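Local structure of cyclohexadienyl dehydratase (Synthetic construct, 5JOS) at residues D121-L126 with A175-T180; K146-H151 with A155-Y160. The protein probably catalyses the decarboxylating dehydration of prephenate to phenylpyruvate and of arogenate to phenylalanine, on a periplasmic solute-binding protein fold. One frame throughout, in Å; residues are numbered along the deposited sequence.

Interaction 1: D121-L126 with A175-T180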
# COMPACT_ATOMS: atom_id res chain seq x y z
N ASP A 121 -4.59 -13.97 -15.70
CA ASP A 121 -5.69 -13.37 -16.48
C ASP A 121 -6.98 -14.14 -16.19
O ASP A 121 -8.06 -13.63 -16.32
CB ASP A 121 -5.36 -13.52 -17.96
CG ASP A 121 -5.09 -15.01 -18.34
OD1 ASP A 121 -4.51 -15.83 -17.48
OD2 ASP A 121 -5.48 -15.36 -19.49
N LYS A 122 -6.85 -15.38 -15.78
CA LYS A 122 -7.99 -16.22 -15.60
C LYS A 122 -8.66 -16.00 -14.27
O LYS A 122 -9.82 -16.29 -14.16
CB LYS A 122 -7.55 -17.65 -15.75
CG LYS A 122 -8.49 -18.60 -15.10
CD LYS A 122 -8.03 -20.03 -15.30
CE LYS A 122 -9.20 -20.92 -14.91
NZ LYS A 122 -8.87 -22.36 -14.95
N PHE A 123 -7.95 -15.51 -13.25
CA PHE A 123 -8.60 -15.27 -11.98
C PHE A 123 -8.45 -13.81 -11.60
O PHE A 123 -7.49 -13.42 -10.90
CB PHE A 123 -7.97 -16.14 -10.89
CG PHE A 123 -8.21 -17.62 -11.06
CD1 PHE A 123 -9.47 -18.14 -10.93
CD2 PHE A 123 -7.15 -18.50 -11.25
CE1 PHE A 123 -9.71 -19.51 -11.04
CE2 PHE A 123 -7.35 -19.87 -11.34
CZ PHE A 123 -8.63 -20.39 -11.23
N LYS A 124 -9.37 -12.97 -12.04
CA LYS A 124 -9.23 -11.55 -11.75
C LYS A 124 -10.38 -10.91 -11.04
O LYS A 124 -10.32 -9.73 -10.70
CB LYS A 124 -8.79 -10.76 -12.98
CG LYS A 124 -9.29 -11.22 -14.33
CD LYS A 124 -9.11 -10.08 -15.33
CE LYS A 124 -9.56 -10.43 -16.75
NZ LYS A 124 -8.48 -11.14 -17.51
N SER A 125 -11.42 -11.69 -10.78
CA SER A 125 -12.55 -11.21 -10.01
C SER A 125 -12.99 -12.30 -9.05
O SER A 125 -12.56 -13.49 -9.14
CB SER A 125 -13.71 -10.88 -10.93
OG SER A 125 -14.08 -12.07 -11.59
N LEU A 126 -13.84 -11.86 -8.12
CA LEU A 126 -14.51 -12.76 -7.22
C LEU A 126 -15.21 -13.85 -8.04
O LEU A 126 -15.06 -15.03 -7.75
CB LEU A 126 -15.50 -11.98 -6.37
CG LEU A 126 -16.25 -12.83 -5.36
CD1 LEU A 126 -15.30 -13.35 -4.35
CD2 LEU A 126 -17.33 -11.98 -4.69
N ALA A 175 -3.32 -27.01 -6.08
CA ALA A 175 -4.43 -26.12 -5.74
C ALA A 175 -4.35 -25.05 -6.78
O ALA A 175 -3.33 -24.91 -7.48
CB ALA A 175 -4.22 -25.51 -4.39
N ASP A 176 -5.37 -24.25 -6.85
CA ASP A 176 -5.46 -23.21 -7.90
C ASP A 176 -5.33 -21.76 -7.42
O ASP A 176 -4.87 -20.89 -8.18
CB ASP A 176 -6.86 -23.28 -8.52
CG ASP A 176 -7.08 -24.60 -9.27
OD1 ASP A 176 -6.14 -24.97 -9.97
OD2 ASP A 176 -8.08 -25.29 -9.09
N VAL A 177 -5.81 -21.50 -6.21
CA VAL A 177 -5.82 -20.13 -5.66
C VAL A 177 -5.57 -20.19 -4.16
O VAL A 177 -6.33 -20.83 -3.44
CB VAL A 177 -7.20 -19.50 -5.82
CG1 VAL A 177 -7.21 -18.09 -5.19
CG2 VAL A 177 -7.68 -19.45 -7.29
N MET A 178 -4.52 -19.49 -3.69
CA MET A 178 -4.26 -19.37 -2.26
C MET A 178 -4.76 -18.00 -1.85
O MET A 178 -4.47 -17.04 -2.53
CB MET A 178 -2.76 -19.50 -1.97
CG MET A 178 -2.46 -19.23 -0.51
SD MET A 178 -0.66 -19.29 -0.37
CE MET A 178 -0.52 -18.80 1.34
N ILE A 179 -5.58 -17.94 -0.79
CA ILE A 179 -6.02 -16.69 -0.19
C ILE A 179 -5.13 -16.36 0.94
O ILE A 179 -4.97 -17.18 1.84
CB ILE A 179 -7.45 -16.76 0.39
CG1 ILE A 179 -8.39 -17.19 -0.69
CG2 ILE A 179 -7.88 -15.46 0.99
CD1 ILE A 179 -8.51 -16.25 -1.88
N THR A 180 -4.53 -15.15 0.87
CA THR A 180 -3.61 -14.71 1.90
C THR A 180 -3.58 -13.19 1.94
O THR A 180 -4.06 -12.55 1.01
CB THR A 180 -2.24 -15.33 1.61
OG1 THR A 180 -1.35 -15.06 2.68
CG2 THR A 180 -1.68 -14.80 0.39
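Phe123 meets Val177 in the interior of an alpha/beta lobe of the periplasmic binding protein fold, where a loop covers the start of a central strand. The contact is a CH-pi one. CG2 of Val177 sits over the face of the Phe123 ring, 4.0 Å from its centroid and 5° off the ring normal. Lys122 CG lies over the centre of the opposite face, so the ring is sandwiched between two aliphatic groups. In Val177, CG1 is anti to the backbone N (chi1 178°), which leaves CG2 as the methyl that meets the ring. At its far end the ring also reaches Asp176: Phe123 CZ is 4.3 Å from Asp176 CB. All three touching residues are buried. Val115 and Val134 also pack on the Phe123 side chain. With an alanine in place of Phe123, the CH-pi contact is lost and a gap would probably open over Val177 CG2. Further out, NH2 of Arg116 and NH2 of Arg135 both form salt bridges with Asp176 OD1, so this oxygen of a buried residue is paired with two positive charges. On the loop itself, Ser125 is the N-cap of helix 126-129, its OG bonded to Asp128 N. Lys124 NZ bonds back to Asp121 O at 2.8 Å, in the carbonyl plane and on a lone pair.

Interaction 2: K146-H151 with A155-Y160; sequences KFAREH and AKITVY
Helix 146-151 runs nearly antiparallel to strand 156-159, at 159° between their directions and 9.7 Å between their axes, with Ala148 and Ile157 the nearest pair by CA. Ile157 has the largest share of the contact. Its CD1 reaches the helix backbone and lies 3.5 Å from Ala148 O. Ile157 CD1 also packs on the Ala148 side chain, 3.7 Å from Ala148 CB. Two torsions put it there: CG1 lies beside the backbone N and anti to the carbonyl carbon (chi1 -68°), and CD1 then continues in an extended chain (chi2 -179°). The small Ala148 side chain lets the isoleucine tip come close to the helix. Ala148 also touches Val138 of the neighbouring strand. These elements belong to a beta-alpha-beta unit: strand 135-138, helix 143-151, then strand 156-159 parallel to the first. Strand 156-159 is the outermost strand on its side of the sheet within this chain. Arg149, an exposed residue of the helix, makes the second part of the contact. Its side chain is extended from CG to NE and brings the guanidinium across toward the strand. Ile157 CG2 lies over one face of that group, 4.2 Å from Arg149 NH1. Val159 comes in obliquely to the guanidinium, its CG2 3.4 Å from Arg149 NH2, and the two side chains cross at about a right angle. These are contacts of aliphatic carbon with a flat cation. The charge itself is met elsewhere, since Arg149 NE forms a salt bridge with Glu145 one turn earlier in the same helix.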
# COMPACT_ATOMS: atom_id res chain seq x y z
N LYS A 146 -11.83 -17.74 6.88
CA LYS A 146 -13.11 -17.03 6.96
C LYS A 146 -13.46 -16.25 5.65
O LYS A 146 -14.59 -16.24 5.19
CB LYS A 146 -13.01 -16.13 8.18
CG LYS A 146 -14.12 -15.15 8.43
CD LYS A 146 -13.53 -13.93 9.17
CE LYS A 146 -14.40 -13.41 10.30
NZ LYS A 146 -15.83 -13.31 9.90
N PHE A 147 -12.50 -15.65 4.98
CA PHE A 147 -12.82 -15.00 3.72
C PHE A 147 -13.35 -16.05 2.71
O PHE A 147 -14.32 -15.84 1.94
CB PHE A 147 -11.55 -14.35 3.11
CG PHE A 147 -11.81 -13.66 1.83
CD1 PHE A 147 -11.76 -14.37 0.63
CD2 PHE A 147 -12.10 -12.29 1.81
CE1 PHE A 147 -12.03 -13.73 -0.58
CE2 PHE A 147 -12.38 -11.67 0.59
CZ PHE A 147 -12.32 -12.38 -0.59
N ALA A 148 -12.69 -17.20 2.68
CA ALA A 148 -13.06 -18.20 1.70
C ALA A 148 -14.47 -18.76 1.94
O ALA A 148 -15.21 -18.98 0.99
CB ALA A 148 -12.06 -19.32 1.67
N ARG A 149 -14.79 -18.99 3.21
CA ARG A 149 -16.09 -19.57 3.63
C ARG A 149 -17.16 -18.56 3.40
O ARG A 149 -18.25 -18.90 2.99
CB ARG A 149 -16.06 -20.10 5.08
CG ARG A 149 -15.05 -21.28 5.13
CD ARG A 149 -15.25 -22.18 6.29
NE ARG A 149 -14.22 -23.20 6.37
CZ ARG A 149 -14.09 -24.26 5.58
NH1 ARG A 149 -14.94 -24.45 4.61
NH2 ARG A 149 -13.14 -25.16 5.77
N GLU A 150 -16.81 -17.29 3.55
CA GLU A 150 -17.77 -16.26 3.31
C GLU A 150 -17.99 -15.98 1.84
O GLU A 150 -19.12 -15.94 1.43
CB GLU A 150 -17.43 -14.99 4.04
CG GLU A 150 -18.36 -13.83 3.66
CD GLU A 150 -18.22 -12.63 4.58
OE1 GLU A 150 -17.42 -12.70 5.54
OE2 GLU A 150 -18.92 -11.60 4.35
N HIS A 151 -16.97 -15.83 1.04
CA HIS A 151 -17.15 -15.24 -0.28
C HIS A 151 -16.81 -16.20 -1.32
O HIS A 151 -16.96 -15.90 -2.49
CB HIS A 151 -16.15 -14.08 -0.47
CG HIS A 151 -16.33 -12.97 0.51
ND1 HIS A 151 -17.33 -12.05 0.39
CD2 HIS A 151 -15.66 -12.66 1.65
CE1 HIS A 151 -17.27 -11.20 1.40
NE2 HIS A 151 -16.26 -11.55 2.18
N ALA A 155 -16.49 -22.66 -4.45
CA ALA A 155 -15.20 -23.26 -4.71
C ALA A 155 -14.95 -24.44 -3.75
O ALA A 155 -15.61 -24.59 -2.76
CB ALA A 155 -14.13 -22.22 -4.51
N LYS A 156 -13.96 -25.24 -4.10
CA LYS A 156 -13.55 -26.35 -3.31
C LYS A 156 -12.40 -25.89 -2.41
O LYS A 156 -11.23 -25.75 -2.83
CB LYS A 156 -13.06 -27.44 -4.25
CG LYS A 156 -12.82 -28.77 -3.57
CD LYS A 156 -12.42 -29.89 -4.56
CE LYS A 156 -13.34 -30.03 -5.80
NZ LYS A 156 -12.77 -29.36 -7.01
N ILE A 157 -12.72 -25.71 -1.16
CA ILE A 157 -11.84 -25.12 -0.23
C ILE A 157 -11.15 -26.26 0.51
O ILE A 157 -11.84 -27.05 1.09
CB ILE A 157 -12.65 -24.36 0.81
CG1 ILE A 157 -13.30 -23.15 0.14
CG2 ILE A 157 -11.76 -23.93 1.98
CD1 ILE A 157 -14.14 -22.28 1.06
N THR A 158 -9.84 -26.28 0.56
CA THR A 158 -9.10 -27.19 1.44
C THR A 158 -8.33 -26.39 2.52
O THR A 158 -7.68 -25.40 2.19
CB THR A 158 -8.07 -27.96 0.64
OG1 THR A 158 -8.71 -28.73 -0.38
CG2 THR A 158 -7.31 -28.92 1.52
N VAL A 159 -8.41 -26.85 3.77
CA VAL A 159 -7.70 -26.28 4.89
C VAL A 159 -6.40 -27.04 5.10
O VAL A 159 -6.39 -28.26 5.21
CB VAL A 159 -8.53 -26.40 6.17
CG1 VAL A 159 -7.85 -25.74 7.37
CG2 VAL A 159 -9.83 -25.67 5.97
N TYR A 160 -5.30 -26.31 5.14
CA TYR A 160 -3.99 -26.88 5.34
C TYR A 160 -3.58 -26.69 6.81
O TYR A 160 -4.34 -27.09 7.76
CB TYR A 160 -2.99 -26.29 4.34
CG TYR A 160 -3.31 -26.72 2.91
CD1 TYR A 160 -4.39 -26.17 2.26
CD2 TYR A 160 -2.53 -27.63 2.22
CE1 TYR A 160 -4.73 -26.58 0.98
CE2 TYR A 160 -2.84 -28.00 0.88
CZ TYR A 160 -3.94 -27.46 0.29
OH TYR A 160 -4.33 -27.78 -1.00

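Overall arrangement
From the N terminus, the chain leaves strand 111-116 and enters the loop 121-126, the first side of interaction 1. It then passes through helix 126-129, strand 135-138 and helix 143-151 to strand 156-159. Interaction 2 closes there, across a connection of only three residues. After helix 166-171 the chain reaches strand 177-181, where interaction 1 closes its longer loop. Interaction 2 is therefore wholly contained within that loop. Both reach the same five-stranded sheet, one at the end strand 156-159 and the other at the inner strand 177-181. Their centres are about 12 Å apart. They touch directly where Ile179 packs on Phe147 and Leu126 on His151.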